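Local atomic coordinates of 2'-5' RNA Ligase (Thermus thermophilus, PDB entry 1IUH), a protein that belongs to the LigT-like phosphoesterases of the 2H clan and has a mixed alpha-beta fold built round an antiparallel sheet. Residues P69-L74 / G149-V154. Numbering follows the deposited sequence.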
# COMPACT_ATOMS: atom_id res chain seq x y z
N PRO A 69 15.90 7.92 -2.22
CA PRO A 69 14.69 8.07 -3.03
C PRO A 69 14.98 7.17 -4.23
O PRO A 69 16.10 7.06 -4.64
CB PRO A 69 14.73 9.54 -3.41
CG PRO A 69 15.26 10.16 -2.11
CD PRO A 69 16.38 9.24 -1.76
N PHE A 70 13.99 6.49 -4.77
CA PHE A 70 14.23 5.59 -5.90
C PHE A 70 13.08 5.76 -6.91
O PHE A 70 12.01 6.23 -6.51
CB PHE A 70 14.30 4.16 -5.38
CG PHE A 70 13.06 3.72 -4.63
CD1 PHE A 70 11.96 3.24 -5.32
CD2 PHE A 70 13.02 3.76 -3.19
CE1 PHE A 70 10.80 2.78 -4.61
CE2 PHE A 70 11.87 3.31 -2.47
CZ PHE A 70 10.74 2.80 -3.21
N ARG A 71 13.27 5.39 -8.18
CA ARG A 71 12.19 5.51 -9.16
C ARG A 71 11.34 4.25 -9.20
O ARG A 71 11.88 3.14 -9.11
CB ARG A 71 12.74 5.73 -10.56
CG ARG A 71 12.84 7.19 -10.99
CD ARG A 71 14.20 7.82 -10.72
NE ARG A 71 15.10 7.89 -11.87
CZ ARG A 71 15.70 6.84 -12.40
NH1 ARG A 71 15.49 5.64 -11.90
NH2 ARG A 71 16.52 6.98 -13.42
N ALA A 72 10.02 4.43 -9.30
CA ALA A 72 9.09 3.31 -9.42
C ALA A 72 8.41 3.54 -10.78
O ALA A 72 8.37 4.67 -11.33
CB ALA A 72 8.04 3.33 -8.34
N ARG A 73 7.86 2.44 -11.31
CA ARG A 73 7.17 2.41 -12.57
C ARG A 73 5.82 1.74 -12.28
O ARG A 73 5.73 0.77 -11.52
CB ARG A 73 8.01 1.62 -13.54
CG ARG A 73 7.40 1.37 -14.85
CD ARG A 73 8.40 1.68 -15.98
NE ARG A 73 7.84 2.65 -16.94
CZ ARG A 73 8.57 3.59 -17.56
NH1 ARG A 73 9.88 3.67 -17.31
NH2 ARG A 73 7.98 4.49 -18.36
N LEU A 74 4.78 2.33 -12.83
CA LEU A 74 3.42 1.81 -12.70
C LEU A 74 3.38 0.89 -13.91
O LEU A 74 3.85 1.25 -14.98
CB LEU A 74 2.45 2.97 -12.83
CG LEU A 74 1.14 2.92 -12.07
CD1 LEU A 74 1.38 2.57 -10.65
CD2 LEU A 74 0.49 4.26 -12.16
N GLY A 149 2.87 2.28 -17.93
CA GLY A 149 4.20 2.75 -18.33
C GLY A 149 4.38 4.16 -17.83
O GLY A 149 4.47 5.11 -18.60
N LEU A 150 4.42 4.34 -16.52
CA LEU A 150 4.58 5.67 -15.96
C LEU A 150 5.61 5.60 -14.81
O LEU A 150 5.37 4.90 -13.84
CB LEU A 150 3.24 6.20 -15.45
CG LEU A 150 3.34 7.37 -14.46
CD1 LEU A 150 4.10 8.54 -15.12
CD2 LEU A 150 1.97 7.82 -13.97
N GLU A 151 6.71 6.34 -14.93
CA GLU A 151 7.77 6.34 -13.91
C GLU A 151 7.58 7.53 -12.99
O GLU A 151 7.13 8.57 -13.40
CB GLU A 151 9.18 6.39 -14.56
CG GLU A 151 10.32 5.99 -13.61
CD GLU A 151 11.78 6.18 -14.17
OE1 GLU A 151 12.22 5.51 -15.13
OE2 GLU A 151 12.51 7.04 -13.63
N TRP A 152 7.88 7.37 -11.73
CA TRP A 152 7.77 8.50 -10.84
C TRP A 152 8.81 8.31 -9.74
O TRP A 152 9.28 7.19 -9.50
CB TRP A 152 6.35 8.62 -10.29
CG TRP A 152 6.10 7.91 -9.03
CD1 TRP A 152 6.11 8.46 -7.78
CD2 TRP A 152 5.56 6.59 -8.87
NE1 TRP A 152 5.60 7.58 -6.87
CE2 TRP A 152 5.25 6.43 -7.50
CE3 TRP A 152 5.31 5.53 -9.76
CZ2 TRP A 152 4.70 5.25 -6.99
CZ3 TRP A 152 4.76 4.36 -9.27
CH2 TRP A 152 4.45 4.22 -7.89
N PRO A 153 9.19 9.39 -9.06
CA PRO A 153 10.17 9.41 -7.95
C PRO A 153 9.58 9.07 -6.60
O PRO A 153 8.75 9.82 -6.13
CB PRO A 153 10.67 10.89 -7.95
CG PRO A 153 10.38 11.37 -9.37
CD PRO A 153 8.99 10.75 -9.59
N VAL A 154 9.99 7.99 -5.94
CA VAL A 154 9.45 7.70 -4.57
C VAL A 154 10.42 8.33 -3.58
O VAL A 154 11.57 7.90 -3.51
CB VAL A 154 9.35 6.18 -4.28
CG1 VAL A 154 8.85 5.95 -2.89
CG2 VAL A 154 8.42 5.49 -5.31
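Phe70, Ala72 and Leu74 face Val154, Trp152 and Leu150 as the hydrogen-bonded pairs of an antiparallel ladder, whose strand axes come within 4.6 Å with their directions 145° apart. Each pair exchanges two backbone bonds; the Ala72 N to Trp152 O bond is nearly straight, whereas Leu150 N to Leu74 O is weak at 3.5 Å. Gly149, with positive phi, shares Leu74 with Leu150, making a G1 beta bulge where the second strand begins.

On the apolar face, the Phe70 and Val154 side chains run alongside in the same direction. A chi1 of 57° puts Phe70 CG between backbone N and carbonyl carbon. The ring presents one face to Val154 CB, offset toward the rim, 3.9 Å from its centroid, a CH-pi contact. Ala72 CB lies likewise over the six-membered ring of Trp152, 3.7 Å from the centroid and 15° off the normal. Val154 CG2 lies over the same Trp152 face, offset toward the rim, 3.7 Å from Ala72 CB.

The ladder joins strands 70-80 and 150-164, one from each of the two LigT-like sequence ranges, within the antiparallel sheet of this 2H-clan protein. Phe98 of helix 96-113 packs on the same apolar face, edge-to-face with Phe70, while helix 11-21 covers Leu74 and Leu150.

Arg71, Arg73 and Glu151 form a salt-bridge network on the other face. Arg73 crosses Glu151 at about a right angle, its NH1 a long 3.7 Å from Glu151 OE1. The salt bridge of Arg71 NE with Glu151 OE2 has OE2 above the guanidinium plane and no N-H aimed at it; OE2 clashes with a neighbour, hence is less surely placed.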